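Local coordinates for tudor and KH domain-containing protein homolog (Drosophila melanogaster, PDB 5YGB) that takes part in piRNA metabolism and transposon silencing, its extended Tudor domain binding the N-terminus of Piwi, whether or not the arginine there is symmetrically dimethylated, at residues G24-K29 with R120-E125; A31-E36 with W71-I76; V90-F95 with S101-P106. The protein carries 1 engineered substitution. All blocks are in the same frame, centred on the assembly; numbering follows the deposited sequence. Where two conformers were deposited one is given.

Interaction 1 of 3, residues G24-K29 with R120-E125; sequences GPQSKK and RFQAVE
In the extended Tudor domain the first turn of helix 25-41 meets the chain that leads into strand 124-128, and the junction is made by Gln26 reaching across to Arg120 and Gln122. Its side-chain oxygen is the focus: Gln26 OE1 accepts from Arg120 NH1 at 2.8 Å and from Gln122 NE2 at 2.9 Å, so two donors from one segment grip one amide oxygen of the other. The two bonds differ in geometry. Gln122 NE2 lies in the carbonyl plane of Gln26 on a lone pair and its N-H points nearly straight, at 165°, whereas the Arg120 donor is tilted 31° from that plane. At the arginine, Gln26 OE1 sits at the guanidinium edge, in its plane, with the amide and guanidinium groups turned almost perpendicular. Gln26 gets there with CG anti to its carbonyl carbon (chi1 -73°) and the chain extended beyond, which carries the amide out from the helix. Gln122 instead bends at chi2, folding its amide back so that NE2 also donates to Arg120 O at 2.8 Å. Both bonds of NE2 lie close to its own amide plane, which should fix the rotation of that group. At the helix start, Gly24 N, at the N-cap position, donates to Ser27 OG at 3.0 Å. Around the contact, Arg120 leans on Leu22 of strand 17-22 and Gln122 N bonds Asp97 OD1, while Val124 pairs through its backbone with Val20, so the segment runs from its contact with the helix into the sheet that holds strand 17-22.

Interaction 2 of 3, residues A31-E36 with W71-I76; sequences ASMVQE and WYRAEI. Engineered in segment 31-36: Ala31 (natural residue Asp).
Segment 31-36 of helix 25-41 passes segment 71-76 of strand 70-81 with 7.8 Å between the segment axes and 114° between their directions, and Val34 and Tyr72 have the nearest CA atoms, 6.5 Å apart. Through Met33 and Val34 the helix packs here on strand 70-81 of the five-stranded antiparallel sheet of the Tudor domain. Met33 starts with CG anti to its backbone N (chi1 -175°) and turns at its last torsion, which brings both sulfur and methyl against Arg73. Met33 CE stands 3.3 Å from Arg73 NE, and Met33 SD is 3.7 Å from the same nitrogen, over one face of the guanidinium and offset toward its rim. The two chains cross at about a right angle, so the thioether end lies across the arginine rather than alongside it. Val34 meets the strand one residue earlier: its CG1 is 4.0 Å from Tyr72 CE1, with CG2 close behind, and the same CG1 is 4.2 Å from Trp71 O. The valine thus applies both methyls to one ring carbon, approaching the tyrosine obliquely. No hydrogen bond joins the segments, and the polar ends are served by other parts of the chain. Arg73 NH2 forms a salt bridge with Asp97, NH1 bonds the carbonyl oxygens of Phe116 and Leu119, and Tyr72 OH bonds Asp68. The contact therefore combines apolar packing with van der Waals cover of a buried cation: Met33 closes over a face of the Arg73 guanidinium, while the N-H groups of Arg73 make the hydrogen bonds, which would be consistent with a guanidinium held charged and fixed in orientation.

Interaction 3 of 3, residues V90-F95 with S101-P106; sequences VIDLYF and SEYISP
Asp92 leans over the ring of Tyr103, its partner on the neighbouring strand, and can be traced outward atom by atom. Asp92 CB lies 3.7 Å from Tyr103 CE1, and Asp92 CG lies 3.6 Å from Tyr103 CE1. From there Asp92 OD1 stands over a face of the Tyr103 ring, 4.0 Å above the plane and offset toward its rim, with the carboxylate and ring planes 29° apart. Asp92 OD2 accepts a hydrogen bond from a water at 2.8 Å, and that water also weakly receives one from Tyr103 OH. With CG anti to the backbone N (chi1 -171°), the carboxylate is carried across the ring. Replacing Asp92 by an alanine would probably leave the water without its stronger partner and the tyrosine ring less held on that face. These two residues form a non-hydrogen-bonded pair in the antiparallel beta hairpin of strands 89-95 and 101-104, an edge of the Tudor sheet; the segment axes run 161° apart. Hydrogen-bonded pairs flank it: Ile91 and Ile104 exchange N-H to O bonds in both directions, as do Leu93 and Glu102, with Leu93 N to Glu102 O at 2.9 Å. On the face that carries Ile91, Leu93, Glu102 and Ile104, Leu93 CD1 packs on Ile104 CG1 at 3.9 Å, and both of these side chains also touch Ile109 of strand 109-111.

Overall arrangement
From the N terminus the chain passes through strands 5-12 and 17-22 into helix 25-41, which supplies the first segments of interactions 1 and 2. Interaction 2 closes when strand 70-81 returns to the helix, and interaction 3 follows in series as a short hairpin closure between strands 89-95 and 101-104. Only then does segment 120-125 come back to close interaction 1, so both others nest inside its loop. Interactions 2 and 3 share the five-stranded antiparallel sheet, where strands 70-81 and 89-95 are neighbours. Interaction 1 joins the helix to the chain entering the other large sheet through strand 124-128, and Arg120 O probably accepts a weak hydrogen bond from Arg73 NH2, tying it to interaction 2.

Interaction 1 of 3, residues G24-K29 with R120-E125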
loop_
_atom_site.group_PDB
_atom_site.type_symbol
_atom_site.label_atom_id
_atom_site.label_comp_id
_atom_site.label_asym_id
_atom_site.label_seq_id
_atom_site.Cartn_x
_atom_site.Cartn_y
_atom_site.Cartn_z
ATOM N N GLY A 24 -6.926 2.955 -14.711
ATOM C CA GLY A 24 -7.026 2.605 -16.115
ATOM C C GLY A 24 -7.234 1.116 -16.259
ATOM O O GLY A 24 -7.838 0.489 -15.374
ATOM N N PRO A 25 -6.702 0.525 -17.333
ATOM C CA PRO A 25 -6.892 -0.909 -17.542
ATOM C C PRO A 25 -6.338 -1.710 -16.375
ATOM O O PRO A 25 -6.876 -2.758 -16.051
ATOM C CB PRO A 25 -6.111 -1.194 -18.830
ATOM C CG PRO A 25 -5.955 0.131 -19.489
ATOM C CD PRO A 25 -5.868 1.130 -18.386
ATOM N N GLN A 26 -5.307 -1.175 -15.723
ATOM C CA GLN A 26 -4.702 -1.884 -14.604
ATOM C C GLN A 26 -5.570 -1.867 -13.363
ATOM O O GLN A 26 -5.620 -2.877 -12.643
ATOM C CB GLN A 26 -3.342 -1.296 -14.269
ATOM C CG GLN A 26 -2.306 -1.650 -15.278
ATOM C CD GLN A 26 -0.945 -1.229 -14.825
ATOM O OE1 GLN A 26 -0.425 -1.753 -13.842
ATOM N NE2 GLN A 26 -0.343 -0.287 -15.544
ATOM N N SER A 27 -6.256 -0.762 -13.113
ATOM C CA SER A 27 -7.122 -0.695 -11.949
ATOM C C SER A 27 -8.380 -1.535 -12.190
ATOM O O SER A 27 -8.908 -2.142 -11.260
ATOM C CB SER A 27 -7.457 0.758 -11.579
ATOM O OG SER A 27 -8.267 1.414 -12.550
ATOM N N LYS A 28 -8.851 -1.594 -13.431
ATOM C CA LYS A 28 -9.978 -2.458 -13.757
ATOM C C LYS A 28 -9.585 -3.920 -13.565
ATOM O O LYS A 28 -10.346 -4.715 -13.006
ATOM C CB LYS A 28 -10.458 -2.203 -15.188
ATOM C CG LYS A 28 -11.092 -0.820 -15.376
ATOM C CD LYS A 28 -11.755 -0.661 -16.741
ATOM C CE LYS A 28 -10.742 -0.681 -17.879
ATOM N NZ LYS A 28 -11.433 -0.563 -19.197
ATOM N N LYS A 29 -8.382 -4.281 -14.005
ATOM C CA LYS A 29 -7.897 -5.641 -13.825
ATOM C C LYS A 29 -7.720 -5.963 -12.344
ATOM O O LYS A 29 -8.020 -7.074 -11.914
ATOM C CB LYS A 29 -6.574 -5.856 -14.578
ATOM C CG LYS A 29 -6.752 -6.050 -16.077
ATOM C CD LYS A 29 -5.436 -6.337 -16.785
ATOM C CE LYS A 29 -4.630 -5.080 -17.027
ATOM N NZ LYS A 29 -3.240 -5.397 -17.464
ATOM N N ARG A 120 0.836 -6.837 -12.804
ATOM C CA ARG A 120 1.832 -6.016 -12.116
ATOM C C ARG A 120 1.392 -5.709 -10.680
ATOM O O ARG A 120 0.218 -5.433 -10.444
ATOM C CB ARG A 120 2.046 -4.717 -12.926
ATOM C CG ARG A 120 2.725 -3.561 -12.198
ATOM C CD ARG A 120 2.881 -2.283 -13.065
ATOM N NE ARG A 120 3.279 -1.187 -12.187
ATOM C CZ ARG A 120 2.422 -0.346 -11.617
ATOM N NH1 ARG A 120 1.123 -0.440 -11.875
ATOM N NH2 ARG A 120 2.860 0.599 -10.799
ATOM N N PHE A 121 2.304 -5.781 -9.711
ATOM C CA PHE A 121 1.951 -5.374 -8.351
ATOM C C PHE A 121 1.530 -3.897 -8.401
ATOM O O PHE A 121 2.263 -3.037 -8.917
ATOM C CB PHE A 121 3.113 -5.592 -7.374
ATOM C CG PHE A 121 3.441 -7.048 -7.104
ATOM C CD1 PHE A 121 2.675 -8.079 -7.630
ATOM C CD2 PHE A 121 4.510 -7.374 -6.287
ATOM C CE1 PHE A 121 2.995 -9.411 -7.364
ATOM C CE2 PHE A 121 4.824 -8.706 -6.010
ATOM C CZ PHE A 121 4.069 -9.710 -6.550
ATOM N N GLN A 122 0.347 -3.586 -7.885
ATOM C CA GLN A 122 -0.284 -2.314 -8.227
ATOM C C GLN A 122 0.090 -1.108 -7.367
ATOM O O GLN A 122 -0.126 0.029 -7.797
ATOM C CB GLN A 122 -1.810 -2.501 -8.214
ATOM C CG GLN A 122 -2.309 -3.374 -9.357
ATOM C CD GLN A 122 -2.104 -2.690 -10.684
ATOM O OE1 GLN A 122 -2.644 -1.610 -10.928
ATOM N NE2 GLN A 122 -1.291 -3.291 -11.534
ATOM N N ALA A 123 0.620 -1.314 -6.165
ATOM C CA ALA A 123 0.896 -0.191 -5.274
ATOM C C ALA A 123 2.321 0.298 -5.403
ATOM O O ALA A 123 3.260 -0.506 -5.381
ATOM C CB ALA A 123 0.608 -0.569 -3.814
ATOM N N VAL A 124 2.486 1.609 -5.548
ATOM C CA VAL A 124 3.815 2.214 -5.537
ATOM C C VAL A 124 3.945 3.175 -4.368
ATOM O O VAL A 124 3.149 4.122 -4.230
ATOM C CB VAL A 124 4.116 2.961 -6.834
ATOM C CG1 VAL A 124 5.486 3.626 -6.742
ATOM C CG2 VAL A 124 4.085 2.006 -8.021
ATOM N N GLU A 125 4.937 2.932 -3.517
ATOM C CA GLU A 125 5.220 3.796 -2.381
ATOM C C GLU A 125 5.823 5.117 -2.859
ATOM O O GLU A 125 6.739 5.122 -3.680
ATOM C CB GLU A 125 6.170 3.109 -1.387
ATOM C CG GLU A 125 6.219 3.792 -0.041
ATOM C CD GLU A 125 7.312 3.262 0.859
ATOM O OE1 GLU A 125 7.765 2.115 0.644
ATOM O OE2 GLU A 125 7.718 3.998 1.780
#

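Interaction 2 of 3, residues A31-E36 with W71-I76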
loop_
_atom_site.group_PDB
_atom_site.type_symbol
_atom_site.label_atom_id
_atom_site.label_comp_id
_atom_site.label_asym_id
_atom_site.label_seq_id
_atom_site.Cartn_x
_atom_site.Cartn_y
_atom_site.Cartn_z
ATOM N N ALA A 31 -9.476 -4.711 -9.790
ATOM C CA ALA A 31 -10.801 -4.914 -9.210
ATOM C C ALA A 31 -11.365 -6.275 -9.598
ATOM O O ALA A 31 -11.954 -6.980 -8.761
ATOM C CB ALA A 31 -11.741 -3.800 -9.643
ATOM N N SER A 32 -11.152 -6.671 -10.848
ATOM C CA SER A 32 -11.578 -7.984 -11.310
ATOM C C SER A 32 -10.853 -9.101 -10.570
ATOM O O SER A 32 -11.460 -10.114 -10.203
ATOM C CB SER A 32 -11.354 -8.116 -12.812
ATOM O OG SER A 32 -12.172 -7.194 -13.516
ATOM N N MET A 33 -9.561 -8.916 -10.331
ATOM C CA MET A 33 -8.766 -9.925 -9.643
ATOM C C MET A 33 -9.168 -10.060 -8.184
ATOM O O MET A 33 -9.233 -11.175 -7.652
ATOM C CB MET A 33 -7.284 -9.585 -9.751
ATOM C CG MET A 33 -6.384 -10.668 -9.147
ATOM S SD MET A 33 -4.644 -10.198 -9.091
ATOM C CE MET A 33 -4.717 -8.890 -7.899
ATOM N N VAL A 34 -9.430 -8.938 -7.517
ATOM C CA VAL A 34 -9.877 -9.026 -6.132
ATOM C C VAL A 34 -11.196 -9.802 -6.066
ATOM O O VAL A 34 -11.360 -10.688 -5.230
ATOM C CB VAL A 34 -10.034 -7.638 -5.479
ATOM C CG1 VAL A 34 -10.591 -7.778 -4.076
ATOM C CG2 VAL A 34 -8.688 -6.936 -5.432
ATOM N N GLN A 35 -12.126 -9.514 -6.967
ATOM C CA GLN A 35 -13.373 -10.271 -7.014
ATOM C C GLN A 35 -13.122 -11.759 -7.251
ATOM O O GLN A 35 -13.695 -12.616 -6.558
ATOM C CB GLN A 35 -14.291 -9.707 -8.099
ATOM C CG GLN A 35 -15.671 -10.346 -8.123
ATOM C CD GLN A 35 -16.462 -9.973 -9.360
ATOM O OE1 GLN A 35 -16.154 -8.990 -10.029
ATOM N NE2 GLN A 35 -17.489 -10.758 -9.671
ATOM N N GLU A 36 -12.260 -12.081 -8.206
ATOM C CA GLU A 36 -12.052 -13.480 -8.549
ATOM C C GLU A 36 -11.315 -14.231 -7.445
ATOM O O GLU A 36 -11.667 -15.372 -7.115
ATOM C CB GLU A 36 -11.291 -13.624 -9.865
ATOM C CG GLU A 36 -11.104 -15.072 -10.237
ATOM C CD GLU A 36 -10.371 -15.288 -11.543
ATOM O OE1 GLU A 36 -9.983 -14.299 -12.203
ATOM O OE2 GLU A 36 -10.180 -16.468 -11.901
ATOM N N TRP A 71 -9.942 -11.377 -0.419
ATOM C CA TRP A 71 -8.637 -12.030 -0.545
ATOM C C TRP A 71 -7.712 -11.199 -1.414
ATOM O O TRP A 71 -8.099 -10.749 -2.496
ATOM C CB TRP A 71 -8.797 -13.437 -1.123
ATOM C CG TRP A 71 -9.331 -14.422 -0.125
ATOM C CD1 TRP A 71 -10.637 -14.597 0.238
ATOM C CD2 TRP A 71 -8.571 -15.358 0.642
ATOM N NE1 TRP A 71 -10.735 -15.591 1.184
ATOM C CE2 TRP A 71 -9.482 -16.074 1.451
ATOM C CE3 TRP A 71 -7.208 -15.668 0.724
ATOM C CZ2 TRP A 71 -9.079 -17.080 2.329
ATOM C CZ3 TRP A 71 -6.805 -16.672 1.589
ATOM C CH2 TRP A 71 -7.735 -17.359 2.390
ATOM N N TYR A 72 -6.491 -11.030 -0.925
ATOM C CA TYR A 72 -5.501 -10.141 -1.520
ATOM C C TYR A 72 -4.180 -10.835 -1.774
ATOM O O TYR A 72 -3.815 -11.780 -1.066
ATOM C CB TYR A 72 -5.276 -8.939 -0.597
ATOM C CG TYR A 72 -6.505 -8.058 -0.501
ATOM C CD1 TYR A 72 -6.813 -7.166 -1.518
ATOM C CD2 TYR A 72 -7.370 -8.142 0.588
ATOM C CE1 TYR A 72 -7.939 -6.360 -1.455
ATOM C CE2 TYR A 72 -8.493 -7.332 0.666
ATOM C CZ TYR A 72 -8.773 -6.451 -0.362
ATOM O OH TYR A 72 -9.890 -5.641 -0.310
ATOM N N ARG A 73 -3.440 -10.342 -2.765
ATOM C CA ARG A 73 -2.048 -10.750 -2.943
ATOM C C ARG A 73 -1.177 -10.092 -1.883
ATOM O O ARG A 73 -1.286 -8.890 -1.617
ATOM C CB ARG A 73 -1.540 -10.372 -4.341
ATOM C CG ARG A 73 -2.359 -10.986 -5.486
ATOM C CD ARG A 73 -1.676 -10.865 -6.834
ATOM N NE ARG A 73 -1.503 -9.474 -7.245
ATOM C CZ ARG A 73 -0.908 -9.124 -8.380
ATOM N NH1 ARG A 73 -0.432 -10.060 -9.199
ATOM N NH2 ARG A 73 -0.772 -7.838 -8.696
ATOM N N ALA A 74 -0.280 -10.872 -1.295
ATOM C CA ALA A 74 0.553 -10.355 -0.227
ATOM C C ALA A 74 1.944 -10.955 -0.266
ATOM O O ALA A 74 2.133 -12.098 -0.687
ATOM C CB ALA A 74 -0.108 -10.608 1.134
ATOM N N GLU A 75 2.920 -10.177 0.186
ATOM C CA GLU A 75 4.308 -10.592 0.307
ATOM C C GLU A 75 4.637 -10.825 1.778
ATOM O O GLU A 75 4.369 -9.968 2.626
ATOM C CB GLU A 75 5.219 -9.516 -0.303
ATOM C CG GLU A 75 6.706 -9.739 -0.096
ATOM C CD GLU A 75 7.545 -8.558 -0.546
ATOM O OE1 GLU A 75 6.988 -7.566 -1.067
ATOM O OE2 GLU A 75 8.774 -8.630 -0.380
ATOM N N ILE A 76 5.201 -11.982 2.099
ATOM C CA ILE A 76 5.652 -12.214 3.466
ATOM C C ILE A 76 6.917 -11.400 3.728
ATOM O O ILE A 76 7.943 -11.569 3.047
ATOM C CB ILE A 76 5.909 -13.707 3.725
ATOM C CG1 ILE A 76 4.618 -14.511 3.519
ATOM C CG2 ILE A 76 6.483 -13.922 5.146
ATOM C CD1 ILE A 76 4.748 -15.995 3.840
#

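Interaction 3 of 3, residues V90-F95 with S101-P106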
loop_
_atom_site.group_PDB
_atom_site.type_symbol
_atom_site.label_atom_id
_atom_site.label_comp_id
_atom_site.label_asym_id
_atom_site.label_seq_id
_atom_site.Cartn_x
_atom_site.Cartn_y
_atom_site.Cartn_z
ATOM N N VAL A 90 3.261 -16.018 13.545
ATOM C CA VAL A 90 2.532 -14.818 13.157
ATOM C C VAL A 90 3.260 -14.292 11.930
ATOM O O VAL A 90 4.489 -14.226 11.923
ATOM C CB VAL A 90 2.494 -13.764 14.290
ATOM C CG1 VAL A 90 1.791 -12.486 13.823
ATOM C CG2 VAL A 90 1.799 -14.337 15.520
ATOM N N ILE A 91 2.517 -13.952 10.882
ATOM C CA ILE A 91 3.110 -13.586 9.595
ATOM C C ILE A 91 2.872 -12.117 9.296
ATOM O O ILE A 91 1.734 -11.656 9.307
ATOM C CB ILE A 91 2.524 -14.437 8.442
ATOM C CG1 ILE A 91 2.520 -15.919 8.810
ATOM C CG2 ILE A 91 3.249 -14.171 7.126
ATOM C CD1 ILE A 91 3.879 -16.533 8.859
ATOM N N ASP A 92 3.949 -11.384 9.056
ATOM C CA ASP A 92 3.884 -9.982 8.659
ATOM C C ASP A 92 3.727 -9.925 7.130
ATOM O O ASP A 92 4.639 -10.332 6.401
ATOM C CB ASP A 92 5.157 -9.261 9.133
ATOM C CG ASP A 92 5.102 -7.757 8.967
ATOM O OD1 ASP A 92 4.058 -7.223 8.549
ATOM O OD2 ASP A 92 6.123 -7.109 9.301
ATOM N N LEU A 93 2.577 -9.432 6.668
ATOM C CA LEU A 93 2.256 -9.368 5.242
ATOM C C LEU A 93 2.237 -7.946 4.717
ATOM O O LEU A 93 1.665 -7.063 5.353
ATOM C CB LEU A 93 0.891 -9.994 4.977
ATOM C CG LEU A 93 0.757 -11.495 5.209
ATOM C CD1 LEU A 93 -0.658 -11.917 4.895
ATOM C CD2 LEU A 93 1.751 -12.286 4.375
ATOM N N TYR A 94 2.844 -7.740 3.551
ATOM C CA TYR A 94 2.737 -6.486 2.811
ATOM C C TYR A 94 1.769 -6.723 1.648
ATOM O O TYR A 94 1.989 -7.614 0.823
ATOM C CB TYR A 94 4.125 -6.032 2.327
ATOM C CG TYR A 94 4.072 -4.921 1.306
ATOM C CD1 TYR A 94 3.664 -3.646 1.670
ATOM C CD2 TYR A 94 4.423 -5.147 -0.025
ATOM C CE1 TYR A 94 3.598 -2.626 0.736
ATOM C CE2 TYR A 94 4.364 -4.132 -0.960
ATOM C CZ TYR A 94 3.937 -2.880 -0.570
ATOM O OH TYR A 94 3.853 -1.869 -1.514
ATOM N N PHE A 95 0.682 -5.957 1.584
ATOM C CA PHE A 95 -0.347 -6.165 0.562
ATOM C C PHE A 95 0.078 -5.438 -0.714
ATOM O O PHE A 95 -0.081 -4.227 -0.846
ATOM C CB PHE A 95 -1.717 -5.723 1.100
ATOM C CG PHE A 95 -2.258 -6.675 2.128
ATOM C CD1 PHE A 95 -1.807 -6.641 3.435
ATOM C CD2 PHE A 95 -3.153 -7.661 1.769
ATOM C CE1 PHE A 95 -2.285 -7.540 4.371
ATOM C CE2 PHE A 95 -3.632 -8.562 2.702
ATOM C CZ PHE A 95 -3.194 -8.498 4.003
ATOM N N SER A 101 0.254 -2.962 5.477
ATOM C CA SER A 101 0.918 -4.097 6.106
ATOM C C SER A 101 0.107 -4.548 7.307
ATOM O O SER A 101 -0.417 -3.725 8.049
ATOM C CB SER A 101 2.342 -3.742 6.520
ATOM O OG SER A 101 3.196 -3.685 5.390
ATOM N N GLU A 102 -0.013 -5.863 7.484
ATOM C CA GLU A 102 -0.777 -6.430 8.591
ATOM C C GLU A 102 -0.113 -7.701 9.086
ATOM O O GLU A 102 0.421 -8.469 8.293
ATOM C CB GLU A 102 -2.208 -6.760 8.173
ATOM C CG GLU A 102 -2.987 -5.622 7.523
ATOM C CD GLU A 102 -3.531 -4.620 8.525
ATOM O OE1 GLU A 102 -3.394 -4.853 9.747
ATOM O OE2 GLU A 102 -4.087 -3.591 8.085
ATOM N N TYR A 103 -0.168 -7.935 10.389
ATOM C CA TYR A 103 0.222 -9.226 10.959
ATOM C C TYR A 103 -0.978 -10.155 10.958
ATOM O O TYR A 103 -2.032 -9.807 11.489
ATOM C CB TYR A 103 0.735 -9.056 12.379
ATOM C CG TYR A 103 1.946 -8.185 12.502
ATOM C CD1 TYR A 103 3.208 -8.708 12.325
ATOM C CD2 TYR A 103 1.826 -6.836 12.818
ATOM C CE1 TYR A 103 4.335 -7.912 12.452
ATOM C CE2 TYR A 103 2.937 -6.033 12.942
ATOM C CZ TYR A 103 4.189 -6.576 12.760
ATOM O OH TYR A 103 5.299 -5.773 12.883
ATOM N N ILE A 104 -0.812 -11.338 10.378
ATOM C CA ILE A 104 -1.915 -12.242 10.079
ATOM C C ILE A 104 -1.566 -13.652 10.525
ATOM O O ILE A 104 -0.416 -14.072 10.421
ATOM C CB ILE A 104 -2.235 -12.236 8.552
ATOM C CG1 ILE A 104 -2.587 -10.817 8.089
ATOM C CG2 ILE A 104 -3.366 -13.179 8.207
ATOM C CD1 ILE A 104 -3.824 -10.251 8.757
ATOM N N SER A 105 -2.553 -14.378 11.034
ATOM C CA SER A 105 -2.387 -15.797 11.315
ATOM C C SER A 105 -2.265 -16.617 10.032
ATOM O O SER A 105 -2.933 -16.322 9.046
ATOM C CB SER A 105 -3.569 -16.312 12.132
ATOM O OG SER A 105 -3.625 -17.721 12.076
ATOM N N PRO A 106 -1.434 -17.667 10.049
ATOM C CA PRO A 106 -1.317 -18.577 8.903
ATOM C C PRO A 106 -2.654 -19.198 8.513
ATOM O O PRO A 106 -2.834 -19.584 7.359
ATOM C CB PRO A 106 -0.351 -19.653 9.405
ATOM C CG PRO A 106 0.402 -19.006 10.498
ATOM C CD PRO A 106 -0.528 -18.039 11.146
HETATM O O HOH W 1 7.914 -7.461 11.460
#